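Local coordinates for aldose 1-epimerase (Caenorhabditis elegans, PDB 1LUR), which is a GalM homologue that probably interconverts the alpha and beta anomers of aldose sugars such as galactose, as an aldose 1-epimerase, at residues Asp240-Lys245 / Gln305-Ala310; Val275-Ala280 / Ala301-Phe306; Lys87-Thr92 / Gly134-Ala139. One frame throughout, in Å; residues are numbered along the deposited sequence.

Contact 1. Residues Asp240-Lys245 / Gln305-Ala310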
loop_
_atom_site.group_PDB
_atom_site.type_symbol
_atom_site.label_atom_id
_atom_site.label_comp_id
_atom_site.label_asym_id
_atom_site.label_seq_id
_atom_site.Cartn_x
_atom_site.Cartn_y
_atom_site.Cartn_z
ATOM N N ASP A 240 -4.094 -8.621 -7.095
ATOM C CA ASP A 240 -2.893 -8.034 -7.661
ATOM C C ASP A 240 -3.158 -7.764 -9.144
ATOM O O ASP A 240 -3.521 -8.681 -9.882
ATOM C CB ASP A 240 -1.733 -9.028 -7.592
ATOM C CG ASP A 240 -1.069 -9.094 -6.233
ATOM O OD1 ASP A 240 -1.712 -8.798 -5.203
ATOM O OD2 ASP A 240 0.119 -9.473 -6.212
ATOM N N LEU A 241 -2.985 -6.521 -9.580
ATOM C CA LEU A 241 -3.202 -6.185 -10.984
ATOM C C LEU A 241 -1.813 -5.934 -11.566
ATOM O O LEU A 241 -1.130 -4.983 -11.178
ATOM C CB LEU A 241 -4.098 -4.946 -11.116
ATOM C CG LEU A 241 -5.615 -5.200 -11.168
ATOM C CD1 LEU A 241 -5.974 -5.821 -12.505
ATOM C CD2 LEU A 241 -6.053 -6.110 -10.026
ATOM N N VAL A 242 -1.389 -6.804 -12.480
ATOM C CA VAL A 242 -0.077 -6.680 -13.105
ATOM C C VAL A 242 -0.003 -5.524 -14.089
ATOM O O VAL A 242 -0.727 -5.487 -15.083
ATOM C CB VAL A 242 0.324 -7.985 -13.826
ATOM C CG1 VAL A 242 1.761 -7.878 -14.349
ATOM C CG2 VAL A 242 0.202 -9.155 -12.871
ATOM N N ILE A 243 0.895 -4.588 -13.799
ATOM C CA ILE A 243 1.095 -3.412 -14.630
ATOM C C ILE A 243 1.712 -3.724 -15.987
ATOM O O ILE A 243 2.754 -4.376 -16.076
ATOM C CB ILE A 243 2.010 -2.390 -13.929
ATOM C CG1 ILE A 243 1.371 -1.922 -12.621
ATOM C CG2 ILE A 243 2.281 -1.214 -14.863
ATOM C CD1 ILE A 243 2.255 -0.977 -11.812
ATOM N N THR A 244 1.063 -3.252 -17.045
ATOM C CA THR A 244 1.566 -3.478 -18.391
ATOM C C THR A 244 2.672 -2.452 -18.609
ATOM O O THR A 244 2.401 -1.261 -18.761
ATOM C CB THR A 244 0.481 -3.241 -19.461
ATOM O OG1 THR A 244 -0.657 -4.066 -19.189
ATOM C CG2 THR A 244 1.027 -3.574 -20.843
ATOM N N LYS A 245 3.919 -2.903 -18.610
ATOM C CA LYS A 245 5.026 -1.980 -18.812
ATOM C C LYS A 245 5.707 -2.228 -20.151
ATOM O O LYS A 245 5.960 -3.373 -20.535
ATOM C CB LYS A 245 6.039 -2.093 -17.665
ATOM C CG LYS A 245 5.491 -1.620 -16.322
ATOM C CD LYS A 245 6.570 -1.542 -15.245
ATOM C CE LYS A 245 5.980 -1.049 -13.926
ATOM N NZ LYS A 245 7.012 -0.887 -12.859
ATOM N N GLN A 305 3.219 -2.938 -5.171
ATOM C CA GLN A 305 4.106 -3.917 -4.530
ATOM C C GLN A 305 4.535 -4.972 -5.535
ATOM O O GLN A 305 4.189 -4.897 -6.715
ATOM C CB GLN A 305 3.306 -4.636 -3.437
ATOM C CG GLN A 305 2.102 -5.378 -4.052
ATOM C CD GLN A 305 1.292 -6.222 -3.076
ATOM O OE1 GLN A 305 0.687 -5.706 -2.138
ATOM N NE2 GLN A 305 1.265 -7.534 -3.310
ATOM N N PHE A 306 5.283 -5.962 -5.050
ATOM C CA PHE A 306 5.740 -7.054 -5.895
ATOM C C PHE A 306 4.590 -8.043 -5.764
ATOM O O PHE A 306 3.795 -7.950 -4.819
ATOM C CB PHE A 306 7.016 -7.716 -5.353
ATOM C CG PHE A 306 8.265 -6.942 -5.615
ATOM C CD1 PHE A 306 8.811 -6.120 -4.637
ATOM C CD2 PHE A 306 8.907 -7.035 -6.849
ATOM C CE1 PHE A 306 9.985 -5.402 -4.882
ATOM C CE2 PHE A 306 10.075 -6.327 -7.106
ATOM C CZ PHE A 306 10.619 -5.509 -6.125
ATOM N N HIS A 307 4.497 -8.991 -6.691
ATOM C CA HIS A 307 3.424 -9.980 -6.642
ATOM C C HIS A 307 3.252 -10.584 -5.259
ATOM O O HIS A 307 4.234 -10.911 -4.587
ATOM C CB HIS A 307 3.701 -11.133 -7.608
ATOM C CG HIS A 307 3.836 -10.711 -9.037
ATOM N ND1 HIS A 307 4.784 -9.805 -9.460
ATOM C CD2 HIS A 307 3.162 -11.099 -10.146
ATOM C CE1 HIS A 307 4.690 -9.654 -10.770
ATOM N NE2 HIS A 307 3.713 -10.428 -11.210
ATOM N N SER A 308 2.001 -10.751 -4.852
ATOM C CA SER A 308 1.709 -11.332 -3.551
ATOM C C SER A 308 2.166 -12.799 -3.589
ATOM O O SER A 308 2.075 -13.453 -4.630
ATOM C CB SER A 308 0.208 -11.254 -3.274
ATOM O OG SER A 308 -0.231 -9.913 -3.165
ATOM N N ALA A 309 2.674 -13.303 -2.466
ATOM C CA ALA A 309 3.146 -14.691 -2.375
ATOM C C ALA A 309 4.363 -14.984 -3.250
ATOM O O ALA A 309 4.638 -16.144 -3.561
ATOM C CB ALA A 309 2.014 -15.666 -2.729
ATOM N N ALA A 310 5.095 -13.942 -3.643
ATOM C CA ALA A 310 6.280 -14.124 -4.479
ATOM C C ALA A 310 7.254 -15.133 -3.849
ATOM O O ALA A 310 7.845 -15.961 -4.549
ATOM C CB ALA A 310 6.977 -12.787 -4.691
#

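Contact 2. Residues Val275-Ala280 / Ala301-Phe306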
loop_
_atom_site.group_PDB
_atom_site.type_symbol
_atom_site.label_atom_id
_atom_site.label_comp_id
_atom_site.label_asym_id
_atom_site.label_seq_id
_atom_site.Cartn_x
_atom_site.Cartn_y
_atom_site.Cartn_z
ATOM N N VAL A 275 3.375 -4.572 -9.756
ATOM C CA VAL A 275 1.937 -4.741 -9.601
ATOM C C VAL A 275 1.353 -3.759 -8.603
ATOM O O VAL A 275 2.075 -3.085 -7.866
ATOM C CB VAL A 275 1.565 -6.180 -9.125
ATOM C CG1 VAL A 275 2.359 -7.213 -9.898
ATOM C CG2 VAL A 275 1.793 -6.327 -7.631
ATOM N N ILE A 276 0.033 -3.667 -8.604
ATOM C CA ILE A 276 -0.668 -2.785 -7.698
ATOM C C ILE A 276 -1.823 -3.592 -7.141
ATOM O O ILE A 276 -2.725 -3.995 -7.881
ATOM C CB ILE A 276 -1.231 -1.534 -8.393
ATOM C CG1 ILE A 276 -0.087 -0.658 -8.910
ATOM C CG2 ILE A 276 -2.116 -0.776 -7.425
ATOM C CD1 ILE A 276 -0.543 0.649 -9.549
ATOM N N HIS A 277 -1.785 -3.849 -5.841
ATOM C CA HIS A 277 -2.845 -4.613 -5.205
ATOM C C HIS A 277 -3.998 -3.687 -4.861
ATOM O O HIS A 277 -3.818 -2.697 -4.147
ATOM C CB HIS A 277 -2.346 -5.283 -3.926
ATOM C CG HIS A 277 -3.358 -6.181 -3.292
ATOM N ND1 HIS A 277 -3.619 -7.452 -3.758
ATOM C CD2 HIS A 277 -4.205 -5.979 -2.255
ATOM C CE1 HIS A 277 -4.583 -7.994 -3.034
ATOM N NE2 HIS A 277 -4.957 -7.121 -2.117
ATOM N N LEU A 278 -5.181 -4.015 -5.371
ATOM C CA LEU A 278 -6.375 -3.227 -5.130
ATOM C C LEU A 278 -7.307 -3.978 -4.189
ATOM O O LEU A 278 -7.670 -5.122 -4.453
ATOM C CB LEU A 278 -7.107 -2.961 -6.450
ATOM C CG LEU A 278 -6.288 -2.346 -7.589
ATOM C CD1 LEU A 278 -7.113 -2.316 -8.869
ATOM C CD2 LEU A 278 -5.845 -0.943 -7.191
ATOM N N TYR A 279 -7.678 -3.333 -3.091
ATOM C CA TYR A 279 -8.572 -3.934 -2.109
ATOM C C TYR A 279 -9.762 -2.999 -1.903
ATOM O O TYR A 279 -9.619 -1.899 -1.362
ATOM C CB TYR A 279 -7.837 -4.171 -0.787
ATOM C CG TYR A 279 -8.734 -4.606 0.348
ATOM C CD1 TYR A 279 -9.608 -5.682 0.202
ATOM C CD2 TYR A 279 -8.707 -3.942 1.572
ATOM C CE1 TYR A 279 -10.433 -6.086 1.256
ATOM C CE2 TYR A 279 -9.526 -4.335 2.624
ATOM C CZ TYR A 279 -10.385 -5.406 2.459
ATOM O OH TYR A 279 -11.197 -5.790 3.501
ATOM N N ALA A 280 -10.936 -3.452 -2.334
ATOM C CA ALA A 280 -12.166 -2.676 -2.219
ATOM C C ALA A 280 -12.709 -2.458 -0.809
ATOM O O ALA A 280 -13.862 -2.053 -0.646
ATOM C CB ALA A 280 -13.247 -3.294 -3.105
ATOM N N ALA A 301 -8.076 0.490 -1.174
ATOM C CA ALA A 301 -6.694 0.367 -0.738
ATOM C C ALA A 301 -5.887 0.186 -2.011
ATOM O O ALA A 301 -6.186 -0.683 -2.826
ATOM C CB ALA A 301 -6.525 -0.840 0.176
ATOM N N ILE A 302 -4.880 1.031 -2.192
ATOM C CA ILE A 302 -4.031 0.965 -3.370
ATOM C C ILE A 302 -2.640 0.639 -2.844
ATOM O O ILE A 302 -2.014 1.459 -2.168
ATOM C CB ILE A 302 -4.043 2.311 -4.127
ATOM C CG1 ILE A 302 -5.479 2.636 -4.560
ATOM C CG2 ILE A 302 -3.137 2.234 -5.336
ATOM C CD1 ILE A 302 -5.627 3.929 -5.361
ATOM N N GLU A 303 -2.171 -0.564 -3.155
ATOM C CA GLU A 303 -0.863 -1.019 -2.700
ATOM C C GLU A 303 0.123 -1.446 -3.779
ATOM O O GLU A 303 0.105 -2.598 -4.225
ATOM C CB GLU A 303 -1.070 -2.183 -1.722
ATOM C CG GLU A 303 -2.401 -2.110 -0.981
ATOM C CD GLU A 303 -2.727 -3.352 -0.161
ATOM O OE1 GLU A 303 -3.924 -3.588 0.096
ATOM O OE2 GLU A 303 -1.800 -4.086 0.236
ATOM N N PRO A 304 0.985 -0.517 -4.229
ATOM C CA PRO A 304 1.987 -0.829 -5.254
ATOM C C PRO A 304 2.934 -1.799 -4.555
ATOM O O PRO A 304 3.409 -1.505 -3.464
ATOM C CB PRO A 304 2.635 0.522 -5.521
ATOM C CG PRO A 304 1.489 1.481 -5.310
ATOM C CD PRO A 304 0.857 0.941 -4.045
ATOM N N GLN A 305 3.219 -2.938 -5.171
ATOM C CA GLN A 305 4.106 -3.917 -4.530
ATOM C C GLN A 305 4.535 -4.972 -5.535
ATOM O O GLN A 305 4.189 -4.897 -6.715
ATOM C CB GLN A 305 3.306 -4.636 -3.437
ATOM C CG GLN A 305 2.102 -5.378 -4.052
ATOM C CD GLN A 305 1.292 -6.222 -3.076
ATOM O OE1 GLN A 305 0.687 -5.706 -2.138
ATOM N NE2 GLN A 305 1.265 -7.534 -3.310
ATOM N N PHE A 306 5.283 -5.962 -5.050
ATOM C CA PHE A 306 5.740 -7.054 -5.895
ATOM C C PHE A 306 4.590 -8.043 -5.764
ATOM O O PHE A 306 3.795 -7.950 -4.819
ATOM C CB PHE A 306 7.016 -7.716 -5.353
ATOM C CG PHE A 306 8.265 -6.942 -5.615
ATOM C CD1 PHE A 306 8.811 -6.120 -4.637
ATOM C CD2 PHE A 306 8.907 -7.035 -6.849
ATOM C CE1 PHE A 306 9.985 -5.402 -4.882
ATOM C CE2 PHE A 306 10.075 -6.327 -7.106
ATOM C CZ PHE A 306 10.619 -5.509 -6.125
#

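Contact 3. Residues Lys87-Thr92 / Gly134-Ala139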
loop_
_atom_site.group_PDB
_atom_site.type_symbol
_atom_site.label_atom_id
_atom_site.label_comp_id
_atom_site.label_asym_id
_atom_site.label_seq_id
_atom_site.Cartn_x
_atom_site.Cartn_y
_atom_site.Cartn_z
ATOM N N LYS A 87 16.635 -23.514 2.643
ATOM C CA LYS A 87 16.231 -23.676 4.029
ATOM C C LYS A 87 14.762 -23.314 4.192
ATOM O O LYS A 87 14.296 -22.315 3.647
ATOM C CB LYS A 87 17.103 -22.783 4.906
ATOM C CG LYS A 87 16.990 -23.031 6.385
ATOM C CD LYS A 87 17.928 -22.105 7.132
ATOM C CE LYS A 87 17.743 -22.223 8.631
ATOM N NZ LYS A 87 18.484 -21.139 9.337
ATOM N N GLN A 88 14.025 -24.128 4.940
ATOM C CA GLN A 88 12.615 -23.848 5.141
ATOM C C GLN A 88 12.363 -22.941 6.334
ATOM O O GLN A 88 12.963 -23.105 7.395
ATOM C CB GLN A 88 11.825 -25.151 5.311
ATOM C CG GLN A 88 10.315 -24.933 5.322
ATOM C CD GLN A 88 9.527 -26.221 5.176
ATOM O OE1 GLN A 88 9.573 -27.089 6.041
ATOM N NE2 GLN A 88 8.798 -26.347 4.071
ATOM N N TYR A 89 11.481 -21.967 6.144
ATOM C CA TYR A 89 11.133 -21.030 7.203
ATOM C C TYR A 89 9.645 -21.182 7.441
ATOM O O TYR A 89 8.851 -21.155 6.499
ATOM C CB TYR A 89 11.466 -19.598 6.790
ATOM C CG TYR A 89 12.946 -19.326 6.802
ATOM C CD1 TYR A 89 13.562 -18.754 7.916
ATOM C CD2 TYR A 89 13.742 -19.699 5.727
ATOM C CE1 TYR A 89 14.940 -18.567 7.954
ATOM C CE2 TYR A 89 15.118 -19.520 5.753
ATOM C CZ TYR A 89 15.710 -18.957 6.865
ATOM O OH TYR A 89 17.069 -18.807 6.891
ATOM N N THR A 90 9.277 -21.371 8.703
ATOM C CA THR A 90 7.883 -21.538 9.080
ATOM C C THR A 90 7.535 -20.546 10.169
ATOM O O THR A 90 8.207 -20.480 11.198
ATOM C CB THR A 90 7.636 -22.957 9.588
ATOM O OG1 THR A 90 8.637 -23.289 10.560
ATOM C CG2 THR A 90 7.713 -23.939 8.438
HETATM N N MSE A 91 6.495 -19.759 9.925
HETATM C CA MSE A 91 6.056 -18.759 10.881
HETATM C C MSE A 91 4.726 -19.189 11.509
HETATM O O MSE A 91 4.110 -20.169 11.074
HETATM C CB MSE A 91 5.899 -17.411 10.169
HETATM C CG MSE A 91 7.219 -16.747 9.731
HETATM SE SE MSE A 91 8.208 -17.627 8.303
HETATM C CE MSE A 91 9.588 -18.507 9.348
ATOM N N THR A 92 4.303 -18.477 12.548
ATOM C CA THR A 92 3.043 -18.791 13.220
ATOM C C THR A 92 1.962 -18.046 12.434
ATOM O O THR A 92 2.046 -16.829 12.265
ATOM C CB THR A 92 3.037 -18.293 14.689
ATOM O OG1 THR A 92 4.007 -19.023 15.456
ATOM C CG2 THR A 92 1.647 -18.474 15.312
ATOM N N GLY A 134 10.412 -13.650 12.367
ATOM C CA GLY A 134 10.491 -15.001 11.842
ATOM C C GLY A 134 10.863 -15.136 10.374
ATOM O O GLY A 134 11.015 -16.255 9.879
ATOM N N LEU A 135 10.992 -14.022 9.658
ATOM C CA LEU A 135 11.355 -14.098 8.247
ATOM C C LEU A 135 12.890 -14.185 8.160
ATOM O O LEU A 135 13.598 -13.750 9.070
ATOM C CB LEU A 135 10.786 -12.889 7.484
ATOM C CG LEU A 135 9.259 -12.947 7.252
ATOM C CD1 LEU A 135 8.730 -11.587 6.805
ATOM C CD2 LEU A 135 8.929 -14.016 6.197
ATOM N N PRO A 136 13.423 -14.754 7.070
ATOM C CA PRO A 136 14.882 -14.876 6.951
ATOM C C PRO A 136 15.690 -13.589 6.957
ATOM O O PRO A 136 15.203 -12.534 6.554
ATOM C CB PRO A 136 15.059 -15.659 5.651
ATOM C CG PRO A 136 13.874 -15.216 4.830
ATOM C CD PRO A 136 12.747 -15.226 5.848
ATOM N N GLY A 137 16.926 -13.697 7.445
ATOM C CA GLY A 137 17.834 -12.564 7.510
ATOM C C GLY A 137 17.396 -11.311 8.237
ATOM O O GLY A 137 16.574 -11.348 9.146
ATOM N N ASP A 138 17.972 -10.185 7.829
ATOM C CA ASP A 138 17.650 -8.905 8.443
ATOM C C ASP A 138 17.593 -7.807 7.390
ATOM O O ASP A 138 17.771 -8.062 6.198
ATOM C CB ASP A 138 18.709 -8.551 9.488
ATOM C CG ASP A 138 20.113 -8.562 8.912
ATOM O OD1 ASP A 138 20.306 -8.003 7.812
ATOM O OD2 ASP A 138 21.026 -9.120 9.555
ATOM N N ALA A 139 17.348 -6.582 7.840
ATOM C CA ALA A 139 17.276 -5.459 6.926
ATOM C C ALA A 139 17.105 -4.148 7.662
ATOM O O ALA A 139 16.491 -4.090 8.729
ATOM C CB ALA A 139 16.119 -5.648 5.951
HETATM O O HOH W 1 18.329 -16.591 8.052
#

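Contact 1. Residues Asp240-Lys245 / Gln305-Ala310
The carboxylate of Asp240 faces Ser308 and grips it with both oxygens. Ser308 N donates to Asp240 OD2 at 2.7 Å, with an N-H...O angle of 159°. Ser308 OG donates to Asp240 OD1 at 2.8 Å. Both donors come in on the syn side, close to the carboxylate plane, so one flat group holds the backbone and the side chain of the same residue. This two-point grip fixes the serine hydroxyl and the backbone of the loop at Ser308. Ser308 OG lies anti to its own carbonyl carbon (chi1 -65°), on the side of the backbone N, so both donors face the carboxylate.

Within the same segment, the extended side chain of Gln305 brings NE2 to this hydroxyl. Its NE2 gives a weak bond to Ser308 OG at 2.8 Å and a second bond to Phe306 O at 3.0 Å. Gln305 NE2 stays 3.7 Å from Asp240 OD2, and that pair is not bonded. The hydroxyl therefore stands between amide and carboxylate, taking from one and giving to the other.

Beside this cluster the packing is thinner. The Val242 CG2 methyl comes to 4.1 Å from His307 NE2, and the two side chains cross obliquely. A type II turn runs on from His307 to Ala310.

Asp240 OD1 has a further partner in His277 ND1. Strand 238-243 lies between strands 194-198 and 275-279 of a seven-stranded antiparallel sheet. The loop after strand 300-305 passes strand 275-279 to reach it. His307 packs on Val275 and Val196 of the flanking strands, and its ring meets that of Phe316 with the planes about 40° apart.

Contact 2. Residues Val275-Ala280 / Ala301-Phe306
Val275 and Gln305 start a regular antiparallel ladder, which continues through His277 with Glu303 to Tyr279 with Ala301. Each of these hydrogen-bonded pairs makes two backbone bonds. The tightest is His277 N to Glu303 O at 2.8 Å, and the longest is Val275 N to Gln305 O at 3.2 Å. Pro304 has no N-H to give, but it sits opposite Ile276 at a non-hydrogen-bonded site, so the ladder loses nothing. Pro304 CA, like Ile276 CA and Leu278 CA, makes a CA-H...O contact across the ladder.

The two faces differ. On one, Ile276 and Ile302 lie side by side and meet through their CG2 methyls at 3.8 Å. On the other, His277 and Glu303 lie side by side and point the same way. Glu303 OE1 meets His277 CD2 at 3.4 Å, at the edge of the ring and near its plane. The ring and carboxylate planes are turned 68° apart. His277 CG is anti to its backbone N (chi1 -175°), beside the carbonyl whose oxygen accepts from Glu303 N. Gln305 OE1 comes within 3.5 Å of His277 CB. Further along this face, Ala301 CB packs on Tyr279 CB at 3.7 Å.

A second shell fixes the imidazole. His277 ND1 bonds to Asp240 OD1 and His277 NE2 to Asp238 OD1, both on the adjacent strand 238-243. On the opposite flank of its strand, Glu303 touches Thr170 and His172 of strand 170-175.

With both ring nitrogens engaged, the histidine turns a carbon, not an N-H, to Glu303. The carboxylate is held close to the ring without a hydrogen bond from it. In galactose mutarotases a glutamate acts as general base and a histidine as general acid; Glu303 touching His172 is consistent with such a pair.

Contact 3. Residues Lys87-Thr92 / Gly134-Ala139
Tyr89, in strand 87-90 of the beta hairpin with strand 81-84, and Met91 just after that strand pack on the loop Gly134-Gly137. That loop leads from the short helix 130-133 into strand 138-147. No direct hydrogen bond joins the two segments.

The main element is a CH-pi contact. Pro136 CB sits over one face of the Tyr89 ring, 3.7 Å from the ring centroid and 18° off the normal. It is offset toward the rim, where its closest atom is Tyr89 CZ at 3.6 Å. Pro136 CB also lies 3.7 Å from Tyr89 CE1, so the methylene rests on the phenol end of the ring. The two side chains cross at a slant.

The hydroxyl adds a water-mediated link. One water lies 2.8 Å from Tyr89 OH and accepts from Gly137 N at 3.3 Å. The phenol is thereby tied to the backbone just past the proline that its face touches.

Met91, present as selenomethionine, has a chain bent at chi2 and chi3. Its SE packs against Leu135 CD2 at 4.2 Å. Met91 CG is 3.8 Å from Gly134 O. Gly134 is the first residue after the helix to leave helical geometry, and its phi is positive (77°).

Around the contact, Phe84 of strand 81-84 touches both Tyr89 and Pro136. Arg72 gives weak bonds to the carbonyls of Leu135, Pro136 and Gly137. Asp138 then ties the start of strand 138-147 to Asp162 and Thr163. The hairpin thus lies against the entry to one strand of the large nine-stranded sheet.

Contacts 1 and 2 belong to one sheet and touch directly, with centres 8 Å apart. They share Gln305 and Phe306, and strands 238-243 and 275-279 are neighbours. Asp240 OD1 lies 2.7 Å from His277 ND1, and His307 CE1 packs 3.5 Å from Val275 CG1. Asp240, His277 and Glu303 line one face, with Ser308 of the loop bonded to Asp240. Glu303 and the nearby His172 match in kind the acid-base pair of galactose mutarotases, so this face probably borders the sugar site. Contact 3 stands apart, its centre about 22 Å from contact 1's and 24 Å from contact 2's, nearest atoms about 10 and 12 Å away. It joins a peripheral hairpin to the other large sheet.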